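PDB 3MI6: alpha-galactosidase from Lactobacillus brevis, which probably hydrolyses terminal, non-reducing alpha-D-galactose residues from alpha-galactosides such as galactose oligosaccharides and galactomannans. Local coordinates for residues D[58-63]-D[67-72]; D[84-89]-D[263-268]; D[465-468]-D[472-475]. One frame throughout, in Å; residues are numbered along the deposited sequence.

Contact 1 of 3, residues D[58-63]-D[67-72]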
# COMPACT_ATOMS: atom_id res chain seq x y z
N THR D 58 -13.69 23.77 -23.49
CA THR D 58 -12.62 24.63 -23.01
C THR D 58 -12.22 25.63 -24.09
O THR D 58 -12.06 25.27 -25.27
CB THR D 58 -11.40 23.81 -22.47
OG1 THR D 58 -10.43 24.69 -21.89
CG2 THR D 58 -10.75 22.98 -23.56
N PRO D 59 -12.06 26.89 -23.70
CA PRO D 59 -11.79 27.99 -24.64
C PRO D 59 -10.56 27.77 -25.53
O PRO D 59 -9.61 27.10 -25.13
CB PRO D 59 -11.57 29.19 -23.71
CG PRO D 59 -12.32 28.83 -22.46
CD PRO D 59 -12.18 27.35 -22.31
N SER D 60 -10.60 28.34 -26.73
CA SER D 60 -9.46 28.34 -27.64
C SER D 60 -9.04 29.79 -27.84
O SER D 60 -9.82 30.70 -27.57
CB SER D 60 -9.83 27.73 -28.99
OG SER D 60 -10.63 26.56 -28.84
N LEU D 61 -7.81 29.99 -28.32
CA LEU D 61 -7.28 31.33 -28.57
C LEU D 61 -8.29 32.18 -29.35
O LEU D 61 -8.77 33.20 -28.86
CB LEU D 61 -5.97 31.27 -29.34
CG LEU D 61 -4.98 32.40 -29.08
CD1 LEU D 61 -3.99 32.51 -30.23
CD2 LEU D 61 -5.69 33.72 -28.86
N ASN D 62 -8.59 31.75 -30.58
CA ASN D 62 -9.59 32.42 -31.40
C ASN D 62 -10.26 31.46 -32.38
O ASN D 62 -10.25 30.25 -32.17
CB ASN D 62 -9.00 33.64 -32.12
CG ASN D 62 -7.66 33.34 -32.75
OD1 ASN D 62 -7.48 32.33 -33.43
ND2 ASN D 62 -6.69 34.23 -32.53
N GLU D 63 -10.83 32.00 -33.46
CA GLU D 63 -11.58 31.18 -34.41
C GLU D 63 -10.69 30.51 -35.45
O GLU D 63 -11.09 29.52 -36.07
CB GLU D 63 -12.67 32.00 -35.10
CG GLU D 63 -13.71 32.60 -34.15
CD GLU D 63 -14.62 31.55 -33.53
OE1 GLU D 63 -14.49 30.36 -33.88
OE2 GLU D 63 -15.48 31.93 -32.70
N ASN D 67 -7.78 24.65 -32.00
CA ASN D 67 -7.00 23.67 -31.27
C ASN D 67 -5.92 24.29 -30.39
O ASN D 67 -5.24 23.59 -29.64
CB ASN D 67 -6.38 22.65 -32.24
CG ASN D 67 -7.42 22.01 -33.18
OD1 ASN D 67 -7.06 21.39 -34.18
ND2 ASN D 67 -8.70 22.15 -32.85
N PHE D 68 -5.75 25.61 -30.47
CA PHE D 68 -4.89 26.29 -29.51
C PHE D 68 -5.73 26.54 -28.26
O PHE D 68 -6.60 27.40 -28.25
CB PHE D 68 -4.35 27.60 -30.07
CG PHE D 68 -3.17 28.15 -29.32
CD1 PHE D 68 -3.34 28.86 -28.14
CD2 PHE D 68 -1.88 27.97 -29.79
CE1 PHE D 68 -2.25 29.37 -27.45
CE2 PHE D 68 -0.78 28.47 -29.11
CZ PHE D 68 -0.96 29.17 -27.94
N GLN D 69 -5.48 25.74 -27.22
CA GLN D 69 -6.26 25.80 -25.98
C GLN D 69 -5.32 25.81 -24.78
O GLN D 69 -4.64 24.82 -24.52
CB GLN D 69 -7.22 24.61 -25.89
CG GLN D 69 -8.31 24.63 -26.95
CD GLN D 69 -9.20 23.40 -26.93
OE1 GLN D 69 -10.41 23.50 -26.67
NE2 GLN D 69 -8.63 22.25 -27.23
N PRO D 70 -5.29 26.94 -24.06
CA PRO D 70 -4.39 27.13 -22.91
C PRO D 70 -4.54 26.05 -21.81
O PRO D 70 -3.57 25.82 -21.08
CB PRO D 70 -4.78 28.50 -22.37
CG PRO D 70 -5.38 29.21 -23.55
CD PRO D 70 -6.09 28.15 -24.33
N ALA D 71 -5.71 25.42 -21.72
CA ALA D 71 -5.97 24.33 -20.75
C ALA D 71 -5.13 23.06 -21.00
O ALA D 71 -4.85 22.30 -20.07
CB ALA D 71 -7.46 23.97 -20.72
N THR D 72 -4.75 22.83 -22.25
CA THR D 72 -3.93 21.68 -22.60
C THR D 72 -2.50 22.08 -22.99
O THR D 72 -1.77 21.27 -23.56
CB THR D 72 -4.52 20.87 -23.76
OG1 THR D 72 -4.32 21.59 -24.98
CG2 THR D 72 -6.01 20.61 -23.55
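Leu61 and Phe68 meet through backbone and side chain alike. The polar link is a hydrogen bond from Leu61 N to Phe68 O, 2.9 Å long, with 155° at the hydrogen and the donor tilted 19° from the carbonyl plane. Phe68 O also takes a CA-H...O contact from Ser60 CA at 3.1 Å. Ser60 OG itself is bonded to Pro66 O.

The apolar contact is led by the leucine. Leu61 CB approaches Phe68 CD1 obliquely at 3.8 Å, while Leu61 CD1 stands 4.2 Å above the plane of the Phe68 ring, displaced toward the rim. With CG of Phe68 anti to the backbone N (chi1 -163°), the ring lies beside this leucine.

Farther along, CG of Gln69 packs 3.3 Å from Pro59 O, and CB of Ala71 lies 3.3 Å from Thr58 OG1.

Pro59 also packs on Arg482 of the second subunit, and Glu63 on its His445, residues next in sequence to the predicted substrate-binding Asn481 and Arg444. What closes here is an irregular, mostly buried loop of the family 36 N-terminal domain, consistent with one that reaches toward the active-site region of a neighbouring subunit.

Contact 2 of 3, residues D[84-89]-D[263-268]; sequences DFRQPA and EVDQYS
Glu263 lays its carboxylate against the backbone of Arg86 and Gln87: Glu263 OE1 is 3.5 Å from Arg86 CB and accepts a nearly straight hydrogen bond of 2.9 Å from Gln87 N (167° at the hydrogen), using the syn lone pair. Its CG is anti to the backbone N (chi1 -170°) and the chain runs on extended, which carries the acid from the strand end across to the loop. The Gln87 side chain crosses it at about a right angle, and Gln87 CB lies 3.6 Å from Glu263 OE1.

Arg86 has its bridge closer to home. Asp84 OD1 receives Arg86 N from above the carboxylate plane, forming an Asx turn, and takes Arg86 NE on its syn lone pair in a salt bridge of 3.0 Å. Two bonds on one oxygen fix the arginine's course, and Arg86 CD then passes Asp265 CB at 3.9 Å. Asp265 OD2 lies over one face of the guanidinium, 4.3 Å from Arg86 NH1, so charge alone acts there; Asp265 OD1 is held by Thr269 N.

Asp84 OD2 forms a salt bridge with Arg271 on strand 270-274, which pairs with strand 258-264. The type I turn from Asp265 to Ser268 joins those two antiparallel strands, and the 84-89 loop lies against that hairpin end just before entering strand 90-93 of the same sheet.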
# COMPACT_ATOMS: atom_id res chain seq x y z
N ASP D 84 -6.84 29.35 -19.45
CA ASP D 84 -6.22 28.48 -18.48
C ASP D 84 -6.91 28.69 -17.15
O ASP D 84 -7.06 29.83 -16.68
CB ASP D 84 -4.74 28.82 -18.33
CG ASP D 84 -3.94 27.69 -17.72
OD1 ASP D 84 -4.57 26.70 -17.29
OD2 ASP D 84 -2.70 27.78 -17.70
N PHE D 85 -7.34 27.59 -16.53
CA PHE D 85 -8.01 27.68 -15.24
C PHE D 85 -7.20 27.10 -14.08
O PHE D 85 -7.63 27.13 -12.93
CB PHE D 85 -9.42 27.10 -15.33
CG PHE D 85 -10.35 27.93 -16.15
CD1 PHE D 85 -10.88 29.12 -15.65
CD2 PHE D 85 -10.68 27.55 -17.45
CE1 PHE D 85 -11.73 29.91 -16.40
CE2 PHE D 85 -11.54 28.34 -18.22
CZ PHE D 85 -12.07 29.52 -17.69
N ARG D 86 -6.02 26.59 -14.39
CA ARG D 86 -5.09 26.18 -13.36
C ARG D 86 -4.63 27.39 -12.58
O ARG D 86 -4.98 28.52 -12.90
CB ARG D 86 -3.91 25.46 -13.98
CG ARG D 86 -4.29 24.13 -14.54
CD ARG D 86 -3.15 23.56 -15.32
NE ARG D 86 -3.07 24.16 -16.65
CZ ARG D 86 -2.16 23.85 -17.56
NH1 ARG D 86 -1.21 22.96 -17.29
NH2 ARG D 86 -2.18 24.46 -18.74
N GLN D 87 -3.85 27.16 -11.53
CA GLN D 87 -3.35 28.26 -10.73
C GLN D 87 -2.35 29.05 -11.55
O GLN D 87 -1.63 28.48 -12.34
CB GLN D 87 -2.73 27.75 -9.43
CG GLN D 87 -3.77 27.37 -8.39
CD GLN D 87 -4.72 28.53 -8.04
OE1 GLN D 87 -4.38 29.43 -7.24
NE2 GLN D 87 -5.92 28.51 -8.63
N PRO D 88 -2.34 30.38 -11.39
CA PRO D 88 -1.41 31.20 -12.17
C PRO D 88 -0.11 31.44 -11.45
O PRO D 88 -0.04 31.30 -10.24
CB PRO D 88 -2.16 32.52 -12.32
CG PRO D 88 -2.97 32.61 -11.10
CD PRO D 88 -3.37 31.19 -10.73
N ALA D 89 0.92 31.80 -12.20
CA ALA D 89 2.19 32.18 -11.61
C ALA D 89 2.13 33.60 -11.09
O ALA D 89 2.85 33.95 -10.16
CB ALA D 89 3.30 32.10 -12.63
N GLU D 263 -0.32 21.18 -8.57
CA GLU D 263 -1.68 20.97 -9.01
C GLU D 263 -1.67 19.97 -10.15
O GLU D 263 -0.89 20.08 -11.08
CB GLU D 263 -2.30 22.30 -9.46
CG GLU D 263 -3.80 22.26 -9.72
CD GLU D 263 -4.33 23.60 -10.20
OE1 GLU D 263 -3.49 24.44 -10.62
OE2 GLU D 263 -5.58 23.82 -10.15
N VAL D 264 -2.54 18.99 -10.04
CA VAL D 264 -2.73 17.97 -11.07
C VAL D 264 -4.06 18.30 -11.72
O VAL D 264 -5.09 18.29 -11.06
CB VAL D 264 -2.77 16.56 -10.45
CG1 VAL D 264 -3.00 15.52 -11.51
CG2 VAL D 264 -1.47 16.29 -9.67
N ASP D 265 -4.03 18.61 -13.01
CA ASP D 265 -5.22 19.09 -13.68
C ASP D 265 -6.03 17.96 -14.27
O ASP D 265 -5.71 16.78 -14.09
CB ASP D 265 -4.87 20.10 -14.79
CG ASP D 265 -4.25 19.43 -16.01
OD1 ASP D 265 -3.63 18.37 -15.84
OD2 ASP D 265 -4.36 19.97 -17.13
N GLN D 266 -7.08 18.33 -14.99
CA GLN D 266 -8.01 17.38 -15.59
C GLN D 266 -7.35 16.37 -16.52
O GLN D 266 -7.87 15.28 -16.70
CB GLN D 266 -9.09 18.13 -16.35
CG GLN D 266 -8.50 19.20 -17.26
CD GLN D 266 -9.55 20.00 -17.99
OE1 GLN D 266 -10.63 19.49 -18.32
NE2 GLN D 266 -9.24 21.27 -18.25
N TYR D 267 -6.21 16.74 -17.11
CA TYR D 267 -5.49 15.86 -18.04
C TYR D 267 -4.23 15.26 -17.41
O TYR D 267 -3.30 14.85 -18.10
CB TYR D 267 -5.17 16.58 -19.37
CG TYR D 267 -6.39 17.16 -20.03
CD1 TYR D 267 -7.28 16.35 -20.73
CD2 TYR D 267 -6.67 18.53 -19.96
CE1 TYR D 267 -8.41 16.87 -21.34
CE2 TYR D 267 -7.80 19.05 -20.57
CZ TYR D 267 -8.66 18.22 -21.26
OH TYR D 267 -9.79 18.72 -21.84
N SER D 268 -4.23 15.21 -16.08
CA SER D 268 -3.16 14.57 -15.32
C SER D 268 -1.78 15.14 -15.61
O SER D 268 -0.79 14.39 -15.65
CB SER D 268 -3.17 13.04 -15.51
OG SER D 268 -3.32 12.38 -14.25

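Contact 3 of 3, residues D[465-468]-D[472-475]; sequences SQMI and NLDY
Leu473 folds back over the last part of helix 454-471 and packs against Ile468, closing a C-terminal helix cap: a bond from Leu473 N to Ile468 O spans five residues, and Asn472, the first residue to leave helical geometry, has positive phi (48°). In the (beta/alpha)8 barrel this turn passes the chain from the helix into strand 475-478.

The tight part is apolar. CD1 of Leu473 sits 3.8 Å from Ile468 CG1 and just as near Ile468 CA, with the two side chains crossing at about a right angle. Leu473 CG lies 3.8 Å from Met467 O, so the leucine covers backbone as well as side chain. Its CG is anti to the carbonyl carbon (chi1 -62°), which swings the branch onto the helix. Selenomethionine Met467 adds a looser touch, Met467 CG to Leu473 CD1 at 4.4 Å, before its end leads away. Phe409 of the neighbouring strand 408-413 touches Leu473, while Tyr519 and Val522 pack on Ile468, so the cluster belongs to the layer between helices and barrel. Cutting Leu473 back to an alanine removes the branch, which is likely to open a gap beside Ile468 CG1 and uncover the helix end, though the backbone bond could remain.

The other side is open to solvent. Asn472 points its CB away from the helix, is exposed, and contributes little beyond its backbone. Its left-handed conformation turns the chain so that the next residue can face inward.

That turn also delivers the amide: Leu473 N meets Ile468 O at 3.2 Å, in the carbonyl plane on a lone pair, with a C=O...N angle of 131°.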
# COMPACT_ATOMS: atom_id res chain seq x y z
N SER D 465 26.95 46.76 15.79
CA SER D 465 28.33 47.04 15.40
C SER D 465 29.10 47.63 16.57
O SER D 465 30.28 47.36 16.74
CB SER D 465 28.38 47.96 14.18
OG SER D 465 27.49 49.04 14.34
N GLN D 466 28.42 48.41 17.40
CA GLN D 466 29.07 48.96 18.58
C GLN D 466 29.51 47.83 19.50
O GLN D 466 30.51 47.96 20.21
CB GLN D 466 28.15 49.92 19.33
CG GLN D 466 27.92 51.23 18.59
CD GLN D 466 27.15 52.23 19.41
OE1 GLN D 466 26.55 51.90 20.45
NE2 GLN D 466 27.14 53.48 18.95
N MSE D 467 28.77 46.73 19.47
CA MSE D 467 29.04 45.58 20.32
C MSE D 467 30.11 44.66 19.73
O MSE D 467 30.90 44.04 20.46
CB MSE D 467 27.76 44.81 20.59
CG MSE D 467 27.87 43.83 21.75
SE MSE D 467 28.19 44.67 23.49
CE MSE D 467 26.84 46.08 23.38
N ILE D 468 30.14 44.57 18.40
CA ILE D 468 31.14 43.81 17.68
C ILE D 468 32.50 44.47 17.80
O ILE D 468 33.51 43.78 17.96
CB ILE D 468 30.80 43.69 16.20
CG1 ILE D 468 29.55 42.82 16.00
CG2 ILE D 468 31.95 43.10 15.43
CD1 ILE D 468 28.99 42.89 14.60
N ASN D 472 34.94 42.78 20.30
CA ASN D 472 35.68 42.03 19.28
C ASN D 472 35.10 40.65 18.99
O ASN D 472 35.78 39.63 19.06
CB ASN D 472 37.16 41.93 19.65
CG ASN D 472 37.77 43.29 19.95
OD1 ASN D 472 38.11 44.06 19.04
ND2 ASN D 472 37.88 43.60 21.24
N LEU D 473 33.82 40.64 18.65
CA LEU D 473 33.10 39.41 18.46
C LEU D 473 33.61 38.58 17.29
O LEU D 473 33.96 39.10 16.24
CB LEU D 473 31.62 39.72 18.28
CG LEU D 473 30.99 40.40 19.48
CD1 LEU D 473 29.53 40.69 19.18
CD2 LEU D 473 31.14 39.55 20.72
N ASP D 474 33.64 37.27 17.47
CA ASP D 474 34.04 36.40 16.39
C ASP D 474 32.80 35.80 15.76
O ASP D 474 32.87 35.24 14.66
CB ASP D 474 34.92 35.28 16.93
CG ASP D 474 36.25 35.79 17.40
OD1 ASP D 474 37.07 36.16 16.53
OD2 ASP D 474 36.47 35.81 18.63
N TYR D 475 31.67 35.96 16.44
CA TYR D 475 30.49 35.13 16.18
C TYR D 475 29.28 35.72 16.87
O TYR D 475 29.38 36.25 17.98
CB TYR D 475 30.78 33.72 16.70
CG TYR D 475 29.64 32.74 16.82
CD1 TYR D 475 28.79 32.76 17.91
CD2 TYR D 475 29.47 31.72 15.89
CE1 TYR D 475 27.76 31.83 18.04
CE2 TYR D 475 28.45 30.79 16.01
CZ TYR D 475 27.60 30.84 17.09
OH TYR D 475 26.58 29.91 17.21

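From the N terminus, the chain first folds on itself at contact 1, a short closure within the long excursion between strands 31-36 and 90-93. Contact 2 opens near the end of that excursion and closes only at 263-268, tying the loop to the end of strand 258-264. The two follow in series, yet they touch: Arg86 NH2 lies 3.0 Å from Pro70 O, and both meet the second subunit. Contact 3 comes much later, a local closure at a helix end in the catalytic barrel. It lies across the chain's centre from the others, about 49 Å from contact 1 and about 36 Å from contact 2 between nearest atoms. None of the three loops nests or crosses.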